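Local coordinates for protein AtFKBP42 (PDB 2F4E) that belongs to the FKBP-type peptidyl-prolyl isomerases, probably catalyses cis-trans isomerisation of proline peptide bonds, and modulates vacuolar uptake by ABC transporters and plant cell elongation, at residues K50-P64 and S115-E129. Residues are numbered along the deposited sequence; the frame is centred on the assembly and turned at random.
Sequences KVSKQIIKEGHGSKP and SMKSGERALVHVGWE
A classic beta bulge joins Ile-56 and Lys-57 to Arg-121, whose O accepts from Ile-56 N (2.7 Å) and Lys-57 N (3.0 Å), both in the carbonyl plane. On one side of it, strands 51-55 and 121-126 run antiparallel, with Ser-52 paired to His-125 and Gln-54 to Leu-123 by two backbone hydrogen bonds each. Both belong to the curled antiparallel sheet of the FKBP fold, where strand 121-126 lies between 51-55 and 149-158. On the face that carries Val-51, Lys-53, Ala-122 and Val-124, the two valines touch CG1 to CG1 (4.1 Å); these beta-branched residues suit extended backbone. Here the Lys-53 side chain leaves anti to the backbone N (chi1 179°), runs past the CB of Ala-122 and bends at chi3 (69°), bringing NZ to Ser-115 OG at 2.7 Å. NZ also forms a salt bridge with Glu-120 OE2 (3.4 Å), its hydrogen bond weak, so the buried ammonium meets an acid. A methionine in place of Lys-53 would probably leave the Glu-120 carboxylate without this counter-charge and Ser-115 OG without its donor. On the other face, Gln-54 OE1 lies at the edge of the His-125 ring, 3.5 Å from NE2, while Gln-54 NE2 is hydrogen-bonded to Ser-42 O and His-125 ND1 to Lys-79 NZ. On the bulge's other side the type II turn 117-120 needs Gly-119 at its positive phi (85°), and Lys-117 NZ donates to Gly-61 O (2.9 Å), tying the turn to the 59-63 loop.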
loop_
_atom_site.group_PDB
_atom_site.type_symbol
_atom_site.label_atom_id
_atom_site.label_comp_id
_atom_site.label_asym_id
_atom_site.label_seq_id
_atom_site.Cartn_x
_atom_site.Cartn_y
_atom_site.Cartn_z
ATOM N N LYS A 50 -13.051 -0.933 3.121
ATOM C CA LYS A 50 -12.467 -0.190 2.010
ATOM C C LYS A 50 -11.048 -0.601 1.612
ATOM O O LYS A 50 -10.307 0.198 1.039
ATOM C CB LYS A 50 -12.487 1.313 2.314
ATOM C CG LYS A 50 -13.891 1.881 2.520
ATOM C CD LYS A 50 -14.825 1.450 1.389
ATOM C CE LYS A 50 -16.155 2.214 1.404
ATOM N NZ LYS A 50 -17.017 1.780 0.277
ATOM N N VAL A 51 -10.677 -1.848 1.901
ATOM C CA VAL A 51 -9.353 -2.344 1.552
ATOM C C VAL A 51 -9.382 -3.804 1.126
ATOM O O VAL A 51 -9.993 -4.638 1.789
ATOM C CB VAL A 51 -8.365 -2.215 2.735
ATOM C CG1 VAL A 51 -6.981 -2.669 2.305
ATOM C CG2 VAL A 51 -8.305 -0.785 3.232
ATOM N N SER A 52 -8.723 -4.106 0.011
ATOM C CA SER A 52 -8.641 -5.478 -0.494
ATOM C C SER A 52 -7.267 -5.706 -1.118
ATOM O O SER A 52 -6.585 -4.743 -1.482
ATOM C CB SER A 52 -9.762 -5.743 -1.507
ATOM O OG SER A 52 -9.678 -4.857 -2.606
ATOM N N LYS A 53 -6.867 -6.968 -1.263
ATOM C CA LYS A 53 -5.529 -7.274 -1.781
ATOM C C LYS A 53 -5.397 -8.492 -2.691
ATOM O O LYS A 53 -6.127 -9.468 -2.571
ATOM C CB LYS A 53 -4.571 -7.479 -0.608
ATOM C CG LYS A 53 -3.147 -7.834 -1.007
ATOM C CD LYS A 53 -2.249 -8.116 0.194
ATOM C CE LYS A 53 -2.642 -9.395 0.893
ATOM N NZ LYS A 53 -1.765 -9.671 2.045
ATOM N N GLN A 54 -4.426 -8.420 -3.591
ATOM C CA GLN A 54 -4.090 -9.492 -4.528
ATOM C C GLN A 54 -2.580 -9.692 -4.397
ATOM O O GLN A 54 -1.817 -8.759 -4.624
ATOM C CB GLN A 54 -4.373 -9.074 -5.966
ATOM C CG GLN A 54 -5.810 -8.827 -6.339
ATOM C CD GLN A 54 -5.951 -8.544 -7.830
ATOM O OE1 GLN A 54 -5.455 -7.538 -8.339
ATOM N NE2 GLN A 54 -6.615 -9.442 -8.536
ATOM N N ILE A 55 -2.148 -10.900 -4.059
ATOM C CA ILE A 55 -0.724 -11.178 -3.901
ATOM C C ILE A 55 -0.050 -11.502 -5.228
ATOM O O ILE A 55 -0.535 -12.322 -6.009
ATOM C CB ILE A 55 -0.492 -12.346 -2.912
ATOM C CG1 ILE A 55 -0.938 -11.926 -1.512
ATOM C CG2 ILE A 55 0.963 -12.746 -2.900
ATOM C CD1 ILE A 55 -0.900 -13.057 -0.484
ATOM N N ILE A 56 1.076 -10.844 -5.474
ATOM C CA ILE A 56 1.843 -11.037 -6.701
ATOM C C ILE A 56 2.934 -12.069 -6.446
ATOM O O ILE A 56 3.115 -13.018 -7.212
ATOM C CB ILE A 56 2.522 -9.717 -7.136
ATOM C CG1 ILE A 56 1.463 -8.710 -7.580
ATOM C CG2 ILE A 56 3.573 -9.990 -8.226
ATOM C CD1 ILE A 56 2.027 -7.379 -8.043
ATOM N N LYS A 57 3.672 -11.847 -5.362
ATOM C CA LYS A 57 4.763 -12.720 -4.956
ATOM C C LYS A 57 4.678 -13.011 -3.469
ATOM O O LYS A 57 4.730 -12.091 -2.660
ATOM C CB LYS A 57 6.103 -12.048 -5.262
ATOM C CG LYS A 57 7.311 -12.814 -4.759
ATOM C CD LYS A 57 8.574 -12.057 -5.062
ATOM C CE LYS A 57 9.782 -12.771 -4.507
ATOM N NZ LYS A 57 11.040 -12.036 -4.853
ATOM N N GLU A 58 4.551 -14.288 -3.119
ATOM C CA GLU A 58 4.485 -14.717 -1.725
ATOM C C GLU A 58 5.788 -14.354 -1.028
ATOM O O GLU A 58 6.852 -14.343 -1.640
ATOM C CB GLU A 58 4.313 -16.240 -1.627
ATOM C CG GLU A 58 2.994 -16.806 -2.122
ATOM C CD GLU A 58 1.804 -16.278 -1.348
ATOM O OE1 GLU A 58 1.854 -16.271 -0.091
ATOM O OE2 GLU A 58 0.815 -15.879 -2.004
ATOM N N GLY A 59 5.697 -14.070 0.262
ATOM C CA GLY A 59 6.883 -13.739 1.024
ATOM C C GLY A 59 7.136 -14.824 2.058
ATOM O O GLY A 59 6.671 -15.961 1.905
ATOM N N HIS A 60 7.854 -14.484 3.123
ATOM C CA HIS A 60 8.153 -15.458 4.159
ATOM C C HIS A 60 8.075 -14.847 5.554
ATOM O O HIS A 60 7.993 -13.627 5.712
ATOM C CB HIS A 60 9.549 -16.026 3.930
ATOM C CG HIS A 60 10.632 -14.989 3.956
ATOM N ND1 HIS A 60 11.420 -14.761 5.061
ATOM C CD2 HIS A 60 11.024 -14.095 3.016
ATOM C CE1 HIS A 60 12.259 -13.765 4.806
ATOM N NE2 HIS A 60 12.038 -13.347 3.577
ATOM N N GLY A 61 8.108 -15.697 6.574
ATOM C CA GLY A 61 8.058 -15.193 7.932
ATOM C C GLY A 61 6.641 -14.874 8.321
ATOM O O GLY A 61 5.721 -15.110 7.551
ATOM N N SER A 62 6.464 -14.331 9.518
ATOM C CA SER A 62 5.135 -14.000 10.003
ATOM C C SER A 62 4.743 -12.584 9.624
ATOM O O SER A 62 5.579 -11.793 9.182
ATOM C CB SER A 62 5.078 -14.159 11.527
ATOM O OG SER A 62 5.364 -15.495 11.901
ATOM N N LYS A 63 3.459 -12.285 9.778
ATOM C CA LYS A 63 2.943 -10.960 9.495
ATOM C C LYS A 63 3.498 -10.091 10.607
ATOM O O LYS A 63 3.865 -10.597 11.673
ATOM C CB LYS A 63 1.412 -10.973 9.531
ATOM C CG LYS A 63 0.786 -11.501 8.246
ATOM C CD LYS A 63 -0.556 -12.173 8.470
ATOM C CE LYS A 63 -1.634 -11.202 8.923
ATOM N NZ LYS A 63 -2.973 -11.903 8.998
ATOM N N PRO A 64 3.577 -8.774 10.382
ATOM C CA PRO A 64 4.105 -7.878 11.410
ATOM C C PRO A 64 3.117 -7.677 12.535
ATOM O O PRO A 64 1.925 -7.925 12.371
ATOM C CB PRO A 64 4.345 -6.591 10.646
ATOM C CG PRO A 64 3.176 -6.588 9.690
ATOM C CD PRO A 64 3.168 -8.015 9.187
ATOM N N SER A 115 -0.999 -6.904 6.523
ATOM C CA SER A 115 -1.394 -8.257 6.147
ATOM C C SER A 115 -0.321 -8.951 5.328
ATOM O O SER A 115 -0.494 -10.088 4.904
ATOM C CB SER A 115 -2.686 -8.210 5.330
ATOM O OG SER A 115 -2.406 -7.938 3.968
ATOM N N MET A 116 0.793 -8.271 5.114
ATOM C CA MET A 116 1.859 -8.827 4.305
ATOM C C MET A 116 3.024 -9.441 5.073
ATOM O O MET A 116 3.288 -9.110 6.231
ATOM C CB MET A 116 2.387 -7.743 3.356
ATOM C CG MET A 116 1.360 -7.218 2.371
ATOM S SD MET A 116 1.950 -5.834 1.394
ATOM C CE MET A 116 2.692 -6.676 0.050
ATOM N N LYS A 117 3.722 -10.344 4.399
ATOM C CA LYS A 117 4.884 -11.009 4.964
ATOM C C LYS A 117 6.066 -10.274 4.373
ATOM O O LYS A 117 5.900 -9.478 3.459
ATOM C CB LYS A 117 4.947 -12.476 4.542
ATOM C CG LYS A 117 3.820 -13.318 5.078
ATOM C CD LYS A 117 4.051 -14.800 4.809
ATOM C CE LYS A 117 2.958 -15.622 5.452
ATOM N NZ LYS A 117 2.877 -15.311 6.907
ATOM N N SER A 118 7.256 -10.541 4.886
ATOM C CA SER A 118 8.449 -9.877 4.391
ATOM C C SER A 118 8.814 -10.393 3.014
ATOM O O SER A 118 8.814 -11.605 2.783
ATOM C CB SER A 118 9.618 -10.113 5.342
ATOM O OG SER A 118 10.796 -9.531 4.809
ATOM N N GLY A 119 9.129 -9.471 2.108
ATOM C CA GLY A 119 9.492 -9.854 0.757
ATOM C C GLY A 119 8.282 -10.051 -0.135
ATOM O O GLY A 119 8.411 -10.338 -1.330
ATOM N N GLU A 120 7.091 -9.901 0.435
ATOM C CA GLU A 120 5.884 -10.067 -0.357
ATOM C C GLU A 120 5.635 -8.849 -1.244
ATOM O O GLU A 120 5.980 -7.720 -0.899
ATOM C CB GLU A 120 4.672 -10.286 0.546
ATOM C CG GLU A 120 3.419 -10.634 -0.203
ATOM C CD GLU A 120 2.233 -10.876 0.707
ATOM O OE1 GLU A 120 2.352 -11.698 1.655
ATOM O OE2 GLU A 120 1.185 -10.242 0.455
ATOM N N ARG A 121 5.023 -9.097 -2.391
ATOM C CA ARG A 121 4.703 -8.044 -3.336
ATOM C C ARG A 121 3.230 -8.224 -3.679
ATOM O O ARG A 121 2.819 -9.313 -4.074
ATOM C CB ARG A 121 5.573 -8.205 -4.578
ATOM C CG ARG A 121 5.603 -7.005 -5.493
ATOM C CD ARG A 121 6.883 -7.038 -6.324
ATOM N NE ARG A 121 7.013 -5.866 -7.189
ATOM C CZ ARG A 121 8.127 -5.530 -7.844
ATOM N NH1 ARG A 121 9.225 -6.272 -7.723
ATOM N NH2 ARG A 121 8.132 -4.480 -8.665
ATOM N N ALA A 122 2.435 -7.171 -3.514
ATOM C CA ALA A 122 1.011 -7.270 -3.793
ATOM C C ALA A 122 0.370 -5.982 -4.249
ATOM O O ALA A 122 0.962 -4.906 -4.168
ATOM C CB ALA A 122 0.284 -7.768 -2.565
ATOM N N LEU A 123 -0.854 -6.112 -4.743
ATOM C CA LEU A 123 -1.634 -4.966 -5.186
ATOM C C LEU A 123 -2.598 -4.648 -4.057
ATOM O O LEU A 123 -3.196 -5.553 -3.475
ATOM C CB LEU A 123 -2.425 -5.307 -6.441
ATOM C CG LEU A 123 -1.652 -5.607 -7.728
ATOM C CD1 LEU A 123 -2.660 -5.827 -8.871
ATOM C CD2 LEU A 123 -0.697 -4.449 -8.061
ATOM N N VAL A 124 -2.734 -3.373 -3.724
ATOM C CA VAL A 124 -3.637 -2.994 -2.657
ATOM C C VAL A 124 -4.633 -1.961 -3.161
ATOM O O VAL A 124 -4.265 -0.860 -3.594
ATOM C CB VAL A 124 -2.874 -2.431 -1.424
ATOM C CG1 VAL A 124 -3.835 -2.242 -0.273
ATOM C CG2 VAL A 124 -1.745 -3.359 -1.023
ATOM N N HIS A 125 -5.901 -2.345 -3.097
ATOM C CA HIS A 125 -7.002 -1.512 -3.535
ATOM C C HIS A 125 -7.539 -0.788 -2.330
ATOM O O HIS A 125 -8.054 -1.401 -1.398
ATOM C CB HIS A 125 -8.067 -2.393 -4.173
ATOM C CG HIS A 125 -7.554 -3.190 -5.320
ATOM N ND1 HIS A 125 -7.435 -2.674 -6.598
ATOM C CD2 HIS A 125 -7.076 -4.453 -5.390
ATOM C CE1 HIS A 125 -6.914 -3.581 -7.391
ATOM N NE2 HIS A 125 -6.685 -4.679 -6.683
ATOM N N VAL A 126 -7.424 0.531 -2.363
ATOM C CA VAL A 126 -7.845 1.356 -1.249
ATOM C C VAL A 126 -8.922 2.384 -1.560
ATOM O O VAL A 126 -8.770 3.215 -2.456
ATOM C CB VAL A 126 -6.632 2.096 -0.668
ATOM C CG1 VAL A 126 -7.054 2.923 0.532
ATOM C CG2 VAL A 126 -5.542 1.097 -0.320
ATOM N N GLY A 127 -10.006 2.329 -0.799
ATOM C CA GLY A 127 -11.076 3.283 -0.996
ATOM C C GLY A 127 -10.538 4.644 -0.619
ATOM O O GLY A 127 -9.706 4.756 0.285
ATOM N N TRP A 128 -11.001 5.681 -1.305
ATOM C CA TRP A 128 -10.549 7.027 -1.012
ATOM C C TRP A 128 -10.712 7.406 0.457
ATOM O O TRP A 128 -9.923 8.189 0.979
ATOM C CB TRP A 128 -11.260 8.052 -1.904
ATOM C CG TRP A 128 -12.739 8.010 -1.860
ATOM C CD1 TRP A 128 -13.564 7.358 -2.725
ATOM C CD2 TRP A 128 -13.587 8.656 -0.898
ATOM N NE1 TRP A 128 -14.873 7.555 -2.366
ATOM C CE2 TRP A 128 -14.919 8.346 -1.245
ATOM C CE3 TRP A 128 -13.352 9.466 0.224
ATOM C CZ2 TRP A 128 -16.020 8.815 -0.505
ATOM C CZ3 TRP A 128 -14.448 9.933 0.960
ATOM C CH2 TRP A 128 -15.762 9.603 0.590
ATOM N N GLU A 129 -11.716 6.850 1.130
ATOM C CA GLU A 129 -11.934 7.157 2.539
ATOM C C GLU A 129 -10.653 6.942 3.344
ATOM O O GLU A 129 -10.342 7.702 4.263
ATOM C CB GLU A 129 -13.056 6.287 3.125
ATOM C CG GLU A 129 -14.455 6.572 2.562
ATOM C CD GLU A 129 -14.793 5.703 1.356
ATOM O OE1 GLU A 129 -13.873 5.409 0.560
ATOM O OE2 GLU A 129 -15.979 5.323 1.202
#